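Local atomic coordinates of Asl2047 protein (Nostoc sp., PDB entry 3HFN), a protein that probably binds RNA as a cyanobacterial homologue of the Sm-like riboregulator Hfq, with altered RNA-binding properties. Residues A[29-34]-A[64-69]. Residues are numbered along the deposited sequence; the frame is centred on the assembly and turned at random.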
ATOM      1  N   LYS A  29       6.710 -11.525  -9.462  1.00 18.68           N
ATOM      2  CA  LYS A  29       5.261 -11.605  -9.320  1.00 18.74           C
ATOM      3  C   LYS A  29       4.781 -10.348  -8.672  1.00 18.83           C
ATOM      4  O   LYS A  29       5.019 -10.105  -7.498  1.00 18.75           O
ATOM      5  CB  LYS A  29       4.788 -12.816  -8.519  1.00 18.59           C
ATOM      6  CG  LYS A  29       3.316 -13.138  -8.652  1.00 18.86           C
ATOM      7  CD  LYS A  29       3.097 -14.127  -9.796  1.00 22.90           C
ATOM      8  CE  LYS A  29       1.598 -14.439 -10.103  1.00 25.08           C
ATOM      9  NZ  LYS A  29       0.751 -14.724  -8.917  1.00 25.57           N
ATOM     10  N   LEU A  30       4.106  -9.549  -9.479  1.00 19.39           N
ATOM     11  CA  LEU A  30       3.536  -8.292  -9.033  1.00 19.43           C
ATOM     12  C   LEU A  30       2.256  -8.575  -8.292  1.00 19.98           C
ATOM     13  O   LEU A  30       1.637  -9.604  -8.490  1.00 20.56           O
ATOM     14  CB  LEU A  30       3.351  -7.326 -10.201  1.00 18.65           C
ATOM     15  CG  LEU A  30       4.487  -6.325 -10.584  1.00 15.93           C
ATOM     16  CD1 LEU A  30       5.888  -6.771 -10.232  1.00 12.67           C
ATOM     17  CD2 LEU A  30       4.376  -5.997 -12.044  1.00 13.46           C
ATOM     18  N   VAL A  31       1.886  -7.678  -7.400  1.00 20.84           N
ATOM     19  CA  VAL A  31       0.769  -7.873  -6.478  1.00 21.10           C
ATOM     20  C   VAL A  31      -0.538  -7.834  -7.201  1.00 21.44           C
ATOM     21  O   VAL A  31      -1.614  -7.905  -6.566  1.00 21.29           O
ATOM     22  CB  VAL A  31       0.779  -6.811  -5.356  1.00 21.34           C
ATOM     23  CG1 VAL A  31       2.165  -6.729  -4.756  1.00 22.60           C
ATOM     24  CG2 VAL A  31       0.380  -5.446  -5.883  1.00 21.19           C
ATOM     25  N   THR A  32      -0.409  -7.731  -8.531  1.00 21.85           N
ATOM     26  CA  THR A  32      -1.509  -7.686  -9.528  1.00 22.14           C
ATOM     27  C   THR A  32      -1.857  -9.074 -10.047  1.00 21.95           C
ATOM     28  O   THR A  32      -2.959  -9.288 -10.513  1.00 22.23           O
ATOM     29  CB  THR A  32      -1.111  -6.792 -10.748  1.00 21.95           C
ATOM     30  OG1 THR A  32      -0.731  -5.499 -10.285  1.00 21.97           O
ATOM     31  CG2 THR A  32      -2.230  -6.611 -11.692  1.00 23.69           C
ATOM     32  N   GLY A  33      -0.909 -10.013  -9.964  1.00 22.17           N
ATOM     33  CA  GLY A  33      -0.995 -11.276 -10.699  1.00 21.90           C
ATOM     34  C   GLY A  33      -0.126 -11.223 -11.932  1.00 21.75           C
ATOM     35  O   GLY A  33      -0.243 -12.056 -12.808  1.00 22.31           O
ATOM     36  N   ASP A  34       0.726 -10.219 -12.013  1.00 22.30           N
ATOM     37  CA  ASP A  34       1.535  -9.996 -13.185  1.00 23.55           C
ATOM     38  C   ASP A  34       2.841 -10.776 -13.065  1.00 23.75           C
ATOM     39  O   ASP A  34       3.852 -10.217 -12.565  1.00 24.59           O
ATOM     40  CB  ASP A  34       1.903  -8.489 -13.342  1.00 23.80           C
ATOM     41  CG  ASP A  34       0.744  -7.603 -13.936  1.00 26.54           C
ATOM     42  OD1 ASP A  34       0.235  -7.865 -15.059  1.00 26.72           O
ATOM     43  OD2 ASP A  34       0.389  -6.570 -13.291  1.00 29.34           O
ATOM     44  N   ALA A  64       4.931  -2.629  -6.284  1.00  4.94           N
ATOM     45  CA  ALA A  64       3.962  -3.617  -6.753  1.00  3.60           C
ATOM     46  C   ALA A  64       4.568  -5.033  -6.694  1.00  5.21           C
ATOM     47  O   ALA A  64       4.036  -5.919  -7.317  1.00  6.27           O
ATOM     48  CB  ALA A  64       3.610  -3.339  -8.110  1.00  2.00           C
ATOM     49  N   ILE A  65       5.662  -5.215  -5.961  1.00  4.85           N
ATOM     50  CA  ILE A  65       6.392  -6.407  -5.887  1.00  4.79           C
ATOM     51  C   ILE A  65       6.037  -7.373  -4.756  1.00  6.73           C
ATOM     52  O   ILE A  65       6.158  -7.070  -3.575  1.00  6.79           O
ATOM     53  CB  ILE A  65       7.907  -6.263  -5.970  1.00  5.78           C
ATOM     54  CG1 ILE A  65       8.299  -5.742  -7.403  1.00  6.12           C
ATOM     55  CG2 ILE A  65       8.426  -7.616  -5.930  1.00  2.00           C
ATOM     56  CD1 ILE A  65       9.865  -5.478  -7.593  1.00  7.02           C
ATOM     57  N   ALA A  66       5.609  -8.581  -5.099  1.00  7.30           N
ATOM     58  CA  ALA A  66       5.204  -9.524  -4.094  1.00  7.57           C
ATOM     59  C   ALA A  66       6.404 -10.379  -3.838  1.00  7.89           C
ATOM     60  O   ALA A  66       6.800 -10.619  -2.694  1.00  8.01           O
ATOM     61  CB  ALA A  66       4.061 -10.384  -4.653  1.00  7.53           C
ATOM     62  N   TYR A  67       6.958 -10.903  -4.921  1.00  7.79           N
ATOM     63  CA  TYR A  67       8.025 -11.846  -4.766  1.00  7.58           C
ATOM     64  C   TYR A  67       8.698 -12.039  -6.066  1.00  7.52           C
ATOM     65  O   TYR A  67       8.052 -11.870  -7.101  1.00  8.26           O
ATOM     66  CB  TYR A  67       7.552 -13.169  -4.139  1.00  7.81           C
ATOM     67  CG  TYR A  67       6.915 -14.150  -5.067  1.00  8.32           C
ATOM     68  CD1 TYR A  67       7.505 -14.521  -6.253  1.00  9.87           C
ATOM     69  CD2 TYR A  67       5.700 -14.741  -4.746  1.00  9.86           C
ATOM     70  CE1 TYR A  67       6.888 -15.439  -7.124  1.00 10.18           C
ATOM     71  CE2 TYR A  67       5.102 -15.666  -5.582  1.00  8.74           C
ATOM     72  CZ  TYR A  67       5.689 -16.009  -6.769  1.00 10.69           C
ATOM     73  OH  TYR A  67       5.076 -16.913  -7.632  1.00 14.57           O
ATOM     74  N   LEU A  68       9.984 -12.415  -5.996  1.00  9.43           N
ATOM     75  CA  LEU A  68      10.818 -12.617  -7.152  1.00 12.13           C
ATOM     76  C   LEU A  68      11.522 -13.946  -7.057  1.00 14.01           C
ATOM     77  O   LEU A  68      11.911 -14.343  -5.989  1.00 14.70           O
ATOM     78  CB  LEU A  68      11.845 -11.503  -7.204  1.00 12.46           C
ATOM     79  CG  LEU A  68      13.124 -11.713  -8.016  1.00 13.89           C
ATOM     80  CD1 LEU A  68      13.764 -10.375  -8.197  1.00 17.43           C
ATOM     81  CD2 LEU A  68      14.103 -12.624  -7.316  1.00 14.32           C
ATOM     82  N   GLN A  69      11.706 -14.624  -8.189  1.00 17.41           N
ATOM     83  CA  GLN A  69      12.459 -15.882  -8.253  1.00 19.09           C
ATOM     84  C   GLN A  69      13.344 -15.998  -9.486  1.00 20.42           C
ATOM     85  O   GLN A  69      12.953 -15.637 -10.574  1.00 20.71           O
ATOM     86  CB  GLN A  69      11.533 -17.084  -8.278  1.00 19.32           C
ATOM     87  CG  GLN A  69      10.096 -16.816  -8.035  1.00 21.07           C
ATOM     88  CD  GLN A  69       9.278 -18.090  -7.948  1.00 23.31           C
ATOM     89  OE1 GLN A  69       9.371 -18.978  -8.804  1.00 22.69           O
ATOM     90  NE2 GLN A  69       8.441 -18.172  -6.916  1.00 26.34           N
TER
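One face of the Tyr67 ring is taken by Lys29: its CB stands 3.8 Å from the ring centroid and 16° off the ring normal, a CH-pi contact displaced toward the rim at Tyr67 CE1. The two side chains run alongside each other in the same direction. With CG anti to the backbone N (chi1 -165°), the lysine chain continues past the ring, CD reaching the neighbourhood of the phenol OH, while its tip leads away. Tyr67 holds its CG in the crowded position between backbone N and carbonyl carbon (chi1 82°), which lays the ring alongside the lysine chain with a face against CB.

The backbones that carry the pair form a classic beta bulge, Ala66 and Tyr67 both facing Lys29. Lys29 O accepts from Ala66 N at 2.9 Å, in the carbonyl plane, and more weakly from Tyr67 N at 3.3 Å. Lys29 N returns a bond to Tyr67 O at 2.7 Å, almost along the C=O axis. One residue on from Lys29 but two back from Tyr67, Leu30 and Ile65 form a non-hydrogen-bonded antiparallel pair on the other face, where Leu30 CD1 meets Ile65 CG1 at 3.9 Å beside Ile60. A type I turn from Leu30 to Gly33 then leads away, but Val31 N still reaches Ala64 O at 2.8 Å, approaching from above the carbonyl plane. Val31 CG1 lies 4.1 Å from Ala66 CB.

An alanine at Tyr67 would take away the ring over which Lys29 CB lies, and would probably loosen the packing on Ile36 of a second subunit. Tyr67 and Leu68 also pair with a strand of that subunit, continuing the sheet as in Sm-fold rings. The doubly accepting Lys29 O is consistent with backbone bonds fixing the bulged register, flanked by CH-pi contact on the Lys29 and Tyr67 face and aliphatic packing on the Leu30 and Ile65 face.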